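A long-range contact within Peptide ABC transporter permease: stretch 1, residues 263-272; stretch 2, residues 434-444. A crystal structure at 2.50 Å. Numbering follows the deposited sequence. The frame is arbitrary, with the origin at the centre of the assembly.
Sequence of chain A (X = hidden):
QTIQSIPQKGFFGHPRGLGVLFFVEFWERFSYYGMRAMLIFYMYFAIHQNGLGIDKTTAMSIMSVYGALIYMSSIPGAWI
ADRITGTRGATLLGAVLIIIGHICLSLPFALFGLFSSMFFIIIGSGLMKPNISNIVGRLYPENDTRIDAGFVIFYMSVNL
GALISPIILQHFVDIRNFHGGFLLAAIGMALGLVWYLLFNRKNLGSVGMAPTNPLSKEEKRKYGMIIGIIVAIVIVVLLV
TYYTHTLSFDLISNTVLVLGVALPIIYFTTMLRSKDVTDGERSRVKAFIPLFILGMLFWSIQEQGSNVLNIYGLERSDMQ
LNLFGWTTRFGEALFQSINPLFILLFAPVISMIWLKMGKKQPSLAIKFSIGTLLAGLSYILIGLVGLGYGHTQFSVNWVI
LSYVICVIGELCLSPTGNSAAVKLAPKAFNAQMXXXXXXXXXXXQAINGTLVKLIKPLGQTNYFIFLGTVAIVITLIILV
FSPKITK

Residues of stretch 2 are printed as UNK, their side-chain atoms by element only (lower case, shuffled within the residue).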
# COMPACT_ATOMS: atom_id res chain seq x y z
N LEU A 263 13.82 -9.92 -3.10
CA LEU A 263 13.42 -9.85 -1.69
C LEU A 263 12.52 -11.02 -1.27
O LEU A 263 12.90 -11.67 -0.30
CB LEU A 263 12.81 -8.49 -1.30
CG LEU A 263 13.72 -7.26 -1.42
CD1 LEU A 263 12.91 -6.00 -1.40
CD2 LEU A 263 14.79 -7.24 -0.34
N PRO A 264 11.42 -11.40 -1.98
CA PRO A 264 10.66 -12.60 -1.56
C PRO A 264 11.50 -13.88 -1.55
O PRO A 264 11.39 -14.66 -0.61
CB PRO A 264 9.51 -12.69 -2.57
CG PRO A 264 9.45 -11.36 -3.23
CD PRO A 264 10.81 -10.78 -3.18
N ILE A 265 12.37 -14.07 -2.57
CA ILE A 265 13.27 -15.23 -2.67
C ILE A 265 14.20 -15.25 -1.44
O ILE A 265 14.24 -16.27 -0.74
CB ILE A 265 14.03 -15.32 -4.03
CG1 ILE A 265 13.04 -15.49 -5.22
CG2 ILE A 265 15.10 -16.45 -4.01
CD1 ILE A 265 13.61 -15.16 -6.62
N ILE A 266 14.89 -14.12 -1.16
CA ILE A 266 15.81 -13.95 -0.02
C ILE A 266 15.11 -14.30 1.31
O ILE A 266 15.69 -15.00 2.14
CB ILE A 266 16.45 -12.53 -0.01
CG1 ILE A 266 17.45 -12.36 -1.18
CG2 ILE A 266 17.14 -12.20 1.34
CD1 ILE A 266 17.80 -10.89 -1.55
N TYR A 267 13.85 -13.86 1.48
CA TYR A 267 13.06 -14.10 2.68
C TYR A 267 12.67 -15.56 2.85
O TYR A 267 12.93 -16.12 3.91
CB TYR A 267 11.85 -13.16 2.78
CG TYR A 267 12.22 -11.81 3.35
CD1 TYR A 267 12.27 -11.60 4.73
CD2 TYR A 267 12.59 -10.75 2.52
CE1 TYR A 267 12.66 -10.37 5.26
CE2 TYR A 267 13.00 -9.53 3.04
CZ TYR A 267 13.02 -9.34 4.41
OH TYR A 267 13.40 -8.13 4.93
N PHE A 268 12.07 -16.18 1.81
CA PHE A 268 11.68 -17.59 1.89
C PHE A 268 12.89 -18.52 2.05
O PHE A 268 12.82 -19.46 2.84
CB PHE A 268 10.76 -18.01 0.72
CG PHE A 268 9.31 -17.60 0.86
CD1 PHE A 268 8.46 -18.24 1.76
CD2 PHE A 268 8.78 -16.58 0.07
CE1 PHE A 268 7.12 -17.86 1.89
CE2 PHE A 268 7.44 -16.20 0.20
CZ PHE A 268 6.62 -16.84 1.11
N THR A 269 14.01 -18.21 1.35
CA THR A 269 15.27 -18.97 1.42
C THR A 269 15.87 -18.94 2.83
O THR A 269 16.17 -20.00 3.36
CB THR A 269 16.25 -18.52 0.32
OG1 THR A 269 15.62 -18.65 -0.96
CG2 THR A 269 17.55 -19.30 0.33
N THR A 270 16.00 -17.73 3.44
CA THR A 270 16.53 -17.53 4.81
C THR A 270 15.73 -18.33 5.86
O THR A 270 16.33 -18.92 6.76
CB THR A 270 16.57 -16.03 5.16
OG1 THR A 270 17.41 -15.36 4.22
CG2 THR A 270 17.07 -15.76 6.57
N MET A 271 14.39 -18.36 5.73
CA MET A 271 13.50 -19.06 6.64
C MET A 271 13.56 -20.58 6.48
O MET A 271 13.61 -21.29 7.49
CB MET A 271 12.07 -18.53 6.54
CG MET A 271 11.90 -17.19 7.21
SD MET A 271 10.18 -16.72 7.43
CE MET A 271 9.86 -15.96 5.85
N LEU A 272 13.60 -21.08 5.23
CA LEU A 272 13.68 -22.52 4.95
C LEU A 272 15.07 -23.10 5.26
O LEU A 272 15.20 -24.32 5.38
CB LEU A 272 13.28 -22.83 3.49
CG LEU A 272 11.81 -22.62 3.05
CD1 LEU A 272 11.70 -22.63 1.54
CD2 LEU A 272 10.88 -23.67 3.65
N UNK A 434 6.18 -10.91 8.73
CA UNK A 434 5.43 -9.66 8.57
C UNK A 434 5.84 -9.00 7.24
O UNK A 434 5.00 -8.37 6.58
c UNK A 434 3.80 -6.47 11.56
c UNK A 434 5.71 -8.72 9.75
c UNK A 434 4.82 -8.97 10.94
s UNK A 434 4.97 -7.68 12.19
N UNK A 435 7.13 -9.19 6.85
CA UNK A 435 7.72 -8.69 5.60
C UNK A 435 7.18 -9.43 4.37
O UNK A 435 6.96 -8.77 3.36
o UNK A 435 9.81 -7.83 6.51
c UNK A 435 9.24 -8.78 5.63
N UNK A 436 6.94 -10.77 4.44
CA UNK A 436 6.45 -11.53 3.28
C UNK A 436 4.99 -11.17 2.92
O UNK A 436 4.70 -11.09 1.73
c UNK A 436 6.69 -13.07 3.29
c UNK A 436 5.88 -13.78 4.38
c UNK A 436 8.17 -13.42 3.39
N UNK A 437 4.08 -10.93 3.91
CA UNK A 437 2.71 -10.51 3.55
C UNK A 437 2.71 -9.06 2.98
O UNK A 437 1.94 -8.75 2.08
c UNK A 437 0.12 -8.75 5.26
c UNK A 437 0.43 -9.86 4.54
c UNK A 437 1.67 -10.71 4.69
c UNK A 437 -1.87 -10.63 1.58
c UNK A 437 -2.57 -8.68 2.84
c UNK A 437 -1.46 -8.87 3.67
c UNK A 437 -2.75 -9.56 1.80
c UNK A 437 -0.78 -10.84 2.42
c UNK A 437 -0.57 -9.96 3.50
n UNK A 437 -1.02 -8.15 4.75
N UNK A 438 3.62 -8.21 3.47
CA UNK A 438 3.82 -6.84 2.99
C UNK A 438 4.45 -6.86 1.58
O UNK A 438 4.12 -6.01 0.74
c UNK A 438 4.73 -6.11 3.98
c UNK A 438 4.67 -4.58 4.03
c UNK A 438 3.26 -4.06 4.30
c UNK A 438 5.55 -4.08 5.11
N UNK A 439 5.31 -7.87 1.31
CA UNK A 439 5.95 -8.07 0.03
C UNK A 439 5.00 -8.57 -1.06
O UNK A 439 5.29 -8.35 -2.23
c UNK A 439 8.94 -7.34 -0.69
c UNK A 439 8.50 -8.25 0.46
c UNK A 439 7.19 -8.98 0.14
c UNK A 439 9.60 -9.22 0.78
N UNK A 440 3.84 -9.18 -0.70
CA UNK A 440 2.83 -9.58 -1.70
C UNK A 440 2.37 -8.32 -2.43
O UNK A 440 2.11 -8.38 -3.62
o UNK A 440 0.84 -9.54 -0.26
c UNK A 440 1.64 -10.37 -1.11
c UNK A 440 2.06 -11.62 -0.36
N UNK A 441 2.35 -7.16 -1.72
CA UNK A 441 1.98 -5.85 -2.28
C UNK A 441 3.18 -5.12 -2.91
O UNK A 441 3.06 -4.64 -4.04
c UNK A 441 1.25 -4.98 -1.26
n UNK A 441 -0.68 -3.95 -2.27
o UNK A 441 1.19 -2.74 -2.15
c UNK A 441 0.57 -3.79 -1.91
N UNK A 442 4.33 -5.07 -2.20
CA UNK A 442 5.57 -4.45 -2.69
C UNK A 442 6.06 -5.09 -4.01
O UNK A 442 6.42 -4.37 -4.93
c UNK A 442 6.65 -4.53 -1.63
N UNK A 443 6.02 -6.44 -4.10
CA UNK A 443 6.40 -7.19 -5.30
C UNK A 443 5.39 -7.01 -6.44
O UNK A 443 5.81 -6.84 -7.58
c UNK A 443 6.57 -8.67 -4.99
o UNK A 443 7.62 -8.82 -4.06
N UNK A 444 4.06 -7.05 -6.14
CA UNK A 444 3.01 -6.86 -7.15
C UNK A 444 3.14 -5.48 -7.81
O UNK A 444 3.07 -5.40 -9.03
c UNK A 444 1.63 -7.01 -6.52

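Two nearly antiparallel helices, their directions 159° apart and their axes 10.2 Å apart at closest approach, meet across a gap of at least 165 residues in sequence.

Position 434 carries three carbons and one sulfur in an unbranched chain, with the sulfur between the second carbon and the last. It is on the surface and touches nothing on stretch 1. A thioether in a straight chain is Met-434.

Position 435 has one carbon and then one oxygen. The carbon, CB, lies 3.8 Å from CE1 of Tyr-267 and sits over the ring face, 4.2 Å from the centroid, in a CH-pi contact. This is Ser-435, whose hydroxyl is hydrogen-bonded elsewhere in the structure.

Position 436 shows three carbons, the first carrying the other two. One of those two branches is 3.7 Å from CB of Tyr-267, lies over a face of the Phe-268 ring and also reaches Met-271. A beta-branched side chain of just three carbons is Val-436, and the branch is CG1, 3.9 Å from CE of Met-271.

Position 437 has one carbon leading to fused five- and six-membered rings holding eight carbons and one nitrogen. It is an indole, out of reach of stretch 1: Trp-437.

Position 438 has four carbons forked at the second, again out of reach. That is Leu-438.

Position 439 repeats the four-carbon fork but points toward stretch 1. One tip is 3.9 Å from CB of Leu-263 and 3.8 Å from CD2 of Tyr-267. This is Leu-439, and the tip is CD1.

Position 440 has one carbon bearing an oxygen and a carbon. It makes no contact with stretch 1. It is Thr-440, and its OG1 donates to O of Trp-437 at 2.7 Å, so the hydroxyl is spent on its own helix.

Position 441 has two carbons, the second carrying one oxygen and one nitrogen, and lies out of reach. With the nitrogen hydrogen-bonded elsewhere in the structure, the terminal amide belongs to Asn-441.

Position 442 has a single carbon and makes no contact with stretch 1: Ala-442.

Position 443 has one carbon and then one oxygen, the oxygen 3.2 Å from CG of Pro-264. This is Ser-443, whose OG is hydrogen-bonded elsewhere in the structure.

Position 444 again has a single carbon, and stretch 1 is out of its reach. It is Ala-444.

The contact works by packing, since no hydrogen bond crosses it. On stretch 2 it uses the adjacent pair 435 and 436, then 439 and 443 at steps of three and four, a helical stripe; Leu-263, Pro-264, Tyr-267, Phe-268 and Met-271 answer from the other helix. Val-436 has the most area covered, 75 Å², and a single methyl of it meets three side chains. Leu-439 extends the apolar patch along Tyr-267 to Leu-263 and Pro-264. CB of Ser-435 packs on the Tyr-267 ring, whereas OG of Ser-443 itself abuts Pro-264 while hydrogen-bonded elsewhere. The rule is economical: carbon fills most of the shared stripe, and polar groups are satisfied without bridging it.

Stretch 2 434-444: MSVWLLTNASA
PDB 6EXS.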